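Local atomic coordinates of putative citrate lyase (Ralstonia eutropha, PDB entry 3QQW), a protein that probably acts as a magnesium-dependent lyase of the citrate lyase family, perhaps cleaving (S)-citramalyl-CoA. Residues E69-A72 with R73-S77; A187-A190 with A191-R194; D210-A213 with A214-N218. One frame throughout, in Å; residues are numbered along the deposited sequence.

Contact 1 (E69-A72 with R73-S77); sequences EMVA and RMIAS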
loop_
_atom_site.group_PDB
_atom_site.type_symbol
_atom_site.label_atom_id
_atom_site.label_comp_id
_atom_site.label_asym_id
_atom_site.label_seq_id
_atom_site.Cartn_x
_atom_site.Cartn_y
_atom_site.Cartn_z
ATOM N N GLU C 69 2.080 -40.569 -5.925
ATOM C CA GLU C 69 2.180 -41.612 -6.950
ATOM C C GLU C 69 0.916 -41.694 -7.783
ATOM O O GLU C 69 0.991 -41.875 -9.001
ATOM C CB GLU C 69 2.475 -42.978 -6.311
ATOM C CG GLU C 69 3.947 -43.149 -5.965
ATOM C CD GLU C 69 4.302 -44.333 -5.097
ATOM O OE1 GLU C 69 3.380 -45.066 -4.676
ATOM O OE2 GLU C 69 5.508 -44.517 -4.819
HETATM N N MSE C 70 -0.251 -41.561 -7.124
HETATM C CA MSE C 70 -1.543 -41.586 -7.812
HETATM C C MSE C 70 -1.629 -40.318 -8.685
HETATM O O MSE C 70 -1.983 -40.419 -9.855
HETATM C CB MSE C 70 -2.701 -41.680 -6.776
HETATM C CG MSE C 70 -4.094 -41.539 -7.367
HETATM SE SE MSE C 70 -4.578 -39.676 -7.670
HETATM C CE MSE C 70 -5.060 -39.094 -5.790
ATOM N N VAL C 71 -1.234 -39.143 -8.129
ATOM C CA VAL C 71 -1.292 -37.855 -8.840
ATOM C C VAL C 71 -0.419 -37.951 -10.112
ATOM O O VAL C 71 -0.929 -37.727 -11.208
ATOM C CB VAL C 71 -0.894 -36.671 -7.903
ATOM C CG1 VAL C 71 -0.515 -35.406 -8.680
ATOM C CG2 VAL C 71 -1.992 -36.376 -6.891
ATOM N N ALA C 72 0.853 -38.365 -9.968
ATOM C CA ALA C 72 1.778 -38.533 -11.087
ATOM C C ALA C 72 1.204 -39.454 -12.159
ATOM O O ALA C 72 1.226 -39.100 -13.330
ATOM C CB ALA C 72 3.110 -39.088 -10.586
ATOM N N ARG C 73 0.645 -40.607 -11.745
ATOM C CA ARG C 73 0.031 -41.591 -12.628
ATOM C C ARG C 73 -1.150 -40.974 -13.403
ATOM O O ARG C 73 -1.245 -41.162 -14.604
ATOM C CB ARG C 73 -0.410 -42.843 -11.827
ATOM C CG ARG C 73 -1.166 -43.869 -12.678
ATOM C CD ARG C 73 -1.513 -45.182 -11.988
ATOM N NE ARG C 73 -2.074 -45.022 -10.642
ATOM C CZ ARG C 73 -3.348 -44.745 -10.361
ATOM N NH1 ARG C 73 -4.229 -44.553 -11.339
ATOM N NH2 ARG C 73 -3.742 -44.623 -9.100
HETATM N N MSE C 74 -2.027 -40.240 -12.723
HETATM C CA MSE C 74 -3.198 -39.593 -13.308
HETATM C C MSE C 74 -2.776 -38.546 -14.327
HETATM O O MSE C 74 -3.339 -38.506 -15.413
HETATM C CB MSE C 74 -4.067 -38.951 -12.193
HETATM C CG MSE C 74 -4.803 -40.004 -11.357
HETATM SE SE MSE C 74 -5.922 -41.214 -12.420
HETATM C CE MSE C 74 -7.384 -40.066 -12.759
ATOM N N ILE C 75 -1.768 -37.715 -13.989
ATOM C CA ILE C 75 -1.268 -36.643 -14.860
ATOM C C ILE C 75 -0.591 -37.268 -16.124
ATOM O O ILE C 75 -0.771 -36.755 -17.219
ATOM C CB ILE C 75 -0.343 -35.650 -14.072
ATOM C CG1 ILE C 75 -1.176 -34.830 -13.051
ATOM C CG2 ILE C 75 0.420 -34.710 -15.012
ATOM C CD1 ILE C 75 -0.378 -33.859 -12.149
ATOM N N ALA C 76 0.139 -38.369 -15.961
ATOM C CA ALA C 76 0.819 -39.058 -17.057
ATOM C C ALA C 76 -0.143 -39.827 -17.955
ATOM O O ALA C 76 0.188 -40.079 -19.106
ATOM C CB ALA C 76 1.854 -40.030 -16.494
ATOM N N SER C 77 -1.308 -40.223 -17.427
ATOM C CA SER C 77 -2.263 -41.093 -18.113
ATOM C C SER C 77 -2.922 -40.457 -19.325
ATOM O O SER C 77 -2.944 -39.239 -19.459
ATOM C CB SER C 77 -3.339 -41.589 -17.149
ATOM O OG SER C 77 -4.257 -40.555 -16.851
#
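Met70 and Met74, both selenomethionines, meet one helical turn apart, and Val71 and Ile75 do the same on the next strip of the helix. These are the apolar contacts. Met70 SE lies 3.7 Å from Met74 CG, and the two bent chains cross at a slant. Val71 and Ile75 run side by side and point the same way, with Val71 CG1 3.8 Å from Ile75 CD1. The Val71 branch that touches is the one set opposite the backbone N (chi1 162°). The selenomethionines rest on Glu32 and Ile35 of helix 32-45, while Val71 and Ile75 lie against Cys53 of strand 49-54.

Arg73 packs its guanidinium end on Met70. Its chain turns at chi3 (46°) and brings NH2 back to 3.6 Å from Met70 CG. The two side chains cross at about a right angle. The same NH2 forms a salt bridge with Glu32, which ties the helix to helix 32-45.

Four backbone bonds join residues four apart. They run from the N atoms of Arg73, Met74, Ile75 and Ala76 to the carbonyls of Glu69, Met70, Val71 and Ala72. Ile75 N to Val71 O is 2.9 Å. At the end of the helix, Ser77 OG bonds to Met74 O at 2.7 Å, where the chain leaves helical angles.

This is the last part of an amphipathic alpha-helix in a beta-alpha-beta unit of the TIM barrel, between strands 49-54 and 85-88.

Contact 2 (A187-A190 with A191-R194); sequences AIPA and AAMR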
loop_
_atom_site.group_PDB
_atom_site.type_symbol
_atom_site.label_atom_id
_atom_site.label_comp_id
_atom_site.label_asym_id
_atom_site.label_seq_id
_atom_site.Cartn_x
_atom_site.Cartn_y
_atom_site.Cartn_z
ATOM N N ALA C 187 -7.441 -11.023 14.449
ATOM C CA ALA C 187 -7.690 -9.590 14.200
ATOM C C ALA C 187 -8.583 -9.360 12.992
ATOM O O ALA C 187 -9.204 -8.296 12.868
ATOM C CB ALA C 187 -6.390 -8.842 14.024
ATOM N N ILE C 188 -8.614 -10.344 12.071
ATOM C CA ILE C 188 -9.496 -10.306 10.904
ATOM C C ILE C 188 -10.690 -11.208 11.245
ATOM O O ILE C 188 -10.487 -12.405 11.459
ATOM C CB ILE C 188 -8.803 -10.684 9.579
ATOM C CG1 ILE C 188 -7.626 -9.723 9.272
ATOM C CG2 ILE C 188 -9.835 -10.720 8.437
ATOM C CD1 ILE C 188 -6.766 -10.100 8.063
ATOM N N PRO C 189 -11.915 -10.647 11.376
ATOM C CA PRO C 189 -13.073 -11.492 11.745
ATOM C C PRO C 189 -13.469 -12.450 10.626
ATOM O O PRO C 189 -13.076 -12.248 9.480
ATOM C CB PRO C 189 -14.183 -10.484 12.044
ATOM C CG PRO C 189 -13.796 -9.231 11.338
ATOM C CD PRO C 189 -12.301 -9.230 11.182
ATOM N N ALA C 190 -14.227 -13.505 10.975
ATOM C CA ALA C 190 -14.695 -14.555 10.066
ATOM C C ALA C 190 -15.560 -13.997 8.934
ATOM O O ALA C 190 -15.468 -14.492 7.805
ATOM C CB ALA C 190 -15.471 -15.601 10.837
ATOM N N ALA C 191 -16.357 -12.947 9.222
ATOM C CA ALA C 191 -17.229 -12.261 8.255
ATOM C C ALA C 191 -16.453 -11.671 7.055
ATOM O O ALA C 191 -17.034 -11.474 5.978
ATOM C CB ALA C 191 -18.004 -11.159 8.948
ATOM N N ALA C 192 -15.154 -11.376 7.261
ATOM C CA ALA C 192 -14.257 -10.826 6.243
ATOM C C ALA C 192 -13.713 -11.930 5.343
ATOM O O ALA C 192 -13.178 -11.633 4.288
ATOM C CB ALA C 192 -13.117 -10.051 6.896
HETATM N N MSE C 193 -13.899 -13.198 5.716
HETATM C CA MSE C 193 -13.442 -14.310 4.902
HETATM C C MSE C 193 -14.443 -14.653 3.824
HETATM O O MSE C 193 -14.240 -15.588 3.048
HETATM C CB MSE C 193 -13.148 -15.511 5.778
HETATM C CG MSE C 193 -11.696 -15.593 6.124
HETATM SE SE MSE C 193 -11.253 -17.385 6.421
HETATM C CE MSE C 193 -11.915 -18.191 4.618
ATOM N N ARG C 194 -15.526 -13.888 3.767
ATOM C CA ARG C 194 -16.567 -14.052 2.756
ATOM C C ARG C 194 -16.900 -12.697 2.158
ATOM O O ARG C 194 -16.428 -11.673 2.647
ATOM C CB ARG C 194 -17.821 -14.755 3.330
ATOM C CG ARG C 194 -18.372 -14.124 4.590
ATOM C CD ARG C 194 -19.493 -14.923 5.209
ATOM N NE ARG C 194 -20.092 -14.173 6.310
ATOM C CZ ARG C 194 -19.959 -14.480 7.598
ATOM N NH1 ARG C 194 -19.259 -15.551 7.968
ATOM N NH2 ARG C 194 -20.533 -13.725 8.528
#
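Ile188 lays its CG2 methyl against the methyl of Ala192, with CG2 and CB 3.7 Å apart. CG2 is the branch set opposite the backbone N, while CG1 (chi1 -60°) lies beside it. The Pro189 ring adds a looser contact, its CD 4.4 Å from Ala192 CB. Ala192 CB also sits 3.4 Å from Pro189 O. The small methyl is thus met by both residues that lead into the turn.

Two backbone bonds close the turn, each joining residues three apart. Ala192 N reaches Pro189 O at 3.2 Å, and Met193 N reaches Ala190 O at 2.9 Å. Both donors stand well above the plane of the carbonyl they bind, the second by 57°. The N-H groups come over the carbonyls and not end-on, consistent with the tight winding of a 3-10 turn.

Arg194 folds back over the outside of this turn. Its CG lies between the backbone N and the carbonyl carbon (chi1 52°), and the chain then runs extended to NE. One face of the guanidinium covers Ala191 CA, which is 3.5 Å above the plane and over its centre. NH1 stays 3.9 Å from Ala190 O.

Ala187 O accepts a hydrogen bond from Arg244 of the second subunit, and Pro189 packs on Asn245 of that subunit. The turn belongs to the loop between helices 177-182 and 202-217. Ile188 packs on Val181 of the first helix and on Leu203 and Leu204 of the second, and Met193 packs on Met178 and Val181.

Contact 3 (D210-A213 with A214-N218); sequences DMVA and AALAN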
loop_
_atom_site.group_PDB
_atom_site.type_symbol
_atom_site.label_atom_id
_atom_site.label_comp_id
_atom_site.label_asym_id
_atom_site.label_seq_id
_atom_site.Cartn_x
_atom_site.Cartn_y
_atom_site.Cartn_z
ATOM N N ASP C 210 -1.669 -5.652 -3.240
ATOM C CA ASP C 210 -0.207 -5.813 -3.288
ATOM C C ASP C 210 0.198 -6.985 -4.146
ATOM O O ASP C 210 1.124 -6.863 -4.949
ATOM C CB ASP C 210 0.392 -6.006 -1.894
ATOM C CG ASP C 210 0.724 -4.719 -1.181
ATOM O OD1 ASP C 210 0.437 -3.642 -1.739
ATOM O OD2 ASP C 210 1.272 -4.788 -0.058
HETATM N N MSE C 211 -0.494 -8.123 -3.982
HETATM C CA MSE C 211 -0.163 -9.314 -4.719
HETATM C C MSE C 211 -0.431 -9.135 -6.229
HETATM O O MSE C 211 0.420 -9.541 -7.045
HETATM C CB MSE C 211 -0.915 -10.501 -4.144
HETATM C CG MSE C 211 -0.323 -11.851 -4.617
HETATM SE SE MSE C 211 -1.638 -13.273 -4.782
HETATM C CE MSE C 211 -2.609 -12.589 -6.178
ATOM N N VAL C 212 -1.586 -8.523 -6.597
ATOM C CA VAL C 212 -1.929 -8.277 -7.999
ATOM C C VAL C 212 -0.887 -7.311 -8.602
ATOM O O VAL C 212 -0.358 -7.582 -9.678
ATOM C CB VAL C 212 -3.373 -7.762 -8.172
ATOM C CG1 VAL C 212 -3.638 -7.295 -9.604
ATOM C CG2 VAL C 212 -4.374 -8.836 -7.777
ATOM N N ALA C 213 -0.560 -6.231 -7.879
ATOM C CA ALA C 213 0.440 -5.258 -8.309
ATOM C C ALA C 213 1.804 -5.925 -8.569
ATOM O O ALA C 213 2.426 -5.618 -9.579
ATOM C CB ALA C 213 0.580 -4.146 -7.265
ATOM N N ALA C 214 2.236 -6.854 -7.679
ATOM C CA ALA C 214 3.508 -7.575 -7.784
ATOM C C ALA C 214 3.516 -8.528 -8.971
ATOM O O ALA C 214 4.518 -8.622 -9.673
ATOM C CB ALA C 214 3.788 -8.339 -6.499
ATOM N N ALA C 215 2.393 -9.240 -9.174
ATOM C CA ALA C 215 2.211 -10.205 -10.241
ATOM C C ALA C 215 2.240 -9.514 -11.586
ATOM O O ALA C 215 3.095 -9.840 -12.431
ATOM C CB ALA C 215 0.899 -10.956 -10.051
ATOM N N LEU C 216 1.372 -8.496 -11.762
ATOM C CA LEU C 216 1.277 -7.758 -13.017
ATOM C C LEU C 216 2.559 -6.993 -13.331
ATOM O O LEU C 216 2.924 -6.915 -14.498
ATOM C CB LEU C 216 0.057 -6.835 -13.048
ATOM C CG LEU C 216 -1.301 -7.532 -12.958
ATOM C CD1 LEU C 216 -2.390 -6.530 -12.887
ATOM C CD2 LEU C 216 -1.514 -8.524 -14.096
ATOM N N ALA C 217 3.279 -6.513 -12.309
ATOM C CA ALA C 217 4.565 -5.827 -12.512
ATOM C C ALA C 217 5.616 -6.763 -13.095
ATOM O O ALA C 217 6.565 -6.294 -13.702
ATOM C CB ALA C 217 5.074 -5.257 -11.198
ATOM N N ASN C 218 5.442 -8.077 -12.923
ATOM C CA ASN C 218 6.428 -9.071 -13.354
ATOM C C ASN C 218 5.899 -10.075 -14.391
ATOM O O ASN C 218 6.455 -11.163 -14.520
ATOM C CB ASN C 218 6.927 -9.815 -12.110
ATOM C CG ASN C 218 7.817 -8.950 -11.278
ATOM O OD1 ASN C 218 8.984 -8.759 -11.600
ATOM N ND2 ASN C 218 7.279 -8.352 -10.232
#
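Val212 and Leu216 lie side by side one helical turn apart, both pointing the same way. Val212 CG1 is 3.6 Å from Leu216 CD1. Leu216 has its CG opposite the carbonyl carbon (chi1 -63°), which brings the chain alongside Val212. Its CG also passes 3.4 Å from Val212 O. That carbonyl takes the Leu216 N-H in a nearly straight bond of 2.9 Å, at 174°.

The alanines put only methyls against the previous turn. Ala215 CB sits 3.4 Å from Met211 O, and Ala217 CB 3.1 Å from Ala213 O. Three more backbone bonds link Ala214, Ala215 and Ala217 to the residues four earlier.

Asn218 turns its amide back at the end of the helix. ND2 bonds to Ala214 O at 2.8 Å, in the plane of both the carbonyl and the amide.

Val212, Ala215 and Leu216 pack on Pro222 of strand 221-224. Asp210 forms a salt bridge with Arg206 of the third subunit, and Val212 and Leu216 also pack on that subunit. The arrangement is an outer helix of a TIM barrel, between strands 170-175 and 221-224, that also serves a subunit interface.

The three contacts follow one another along the chain without touching within one chain. Contacts 1 and 3 belong to helices on opposite sides of the chain's centre, with their own centres about 32 Å apart. Contacts 2 and 3 are closer, about 13 Å between nearest atoms, and helix 202-217 joins them: contact 2 packs on its start and contact 3 forms its end. Leu216 of one subunit packs on Ala187 of another, so these two contacts also meet across the trimer. Side chains are about 8 Å apart for Val71 and Arg88 (predicted substrate site), Met193 and Asp179 (predicted magnesium site), and Met211 and Glu153 (predicted for both).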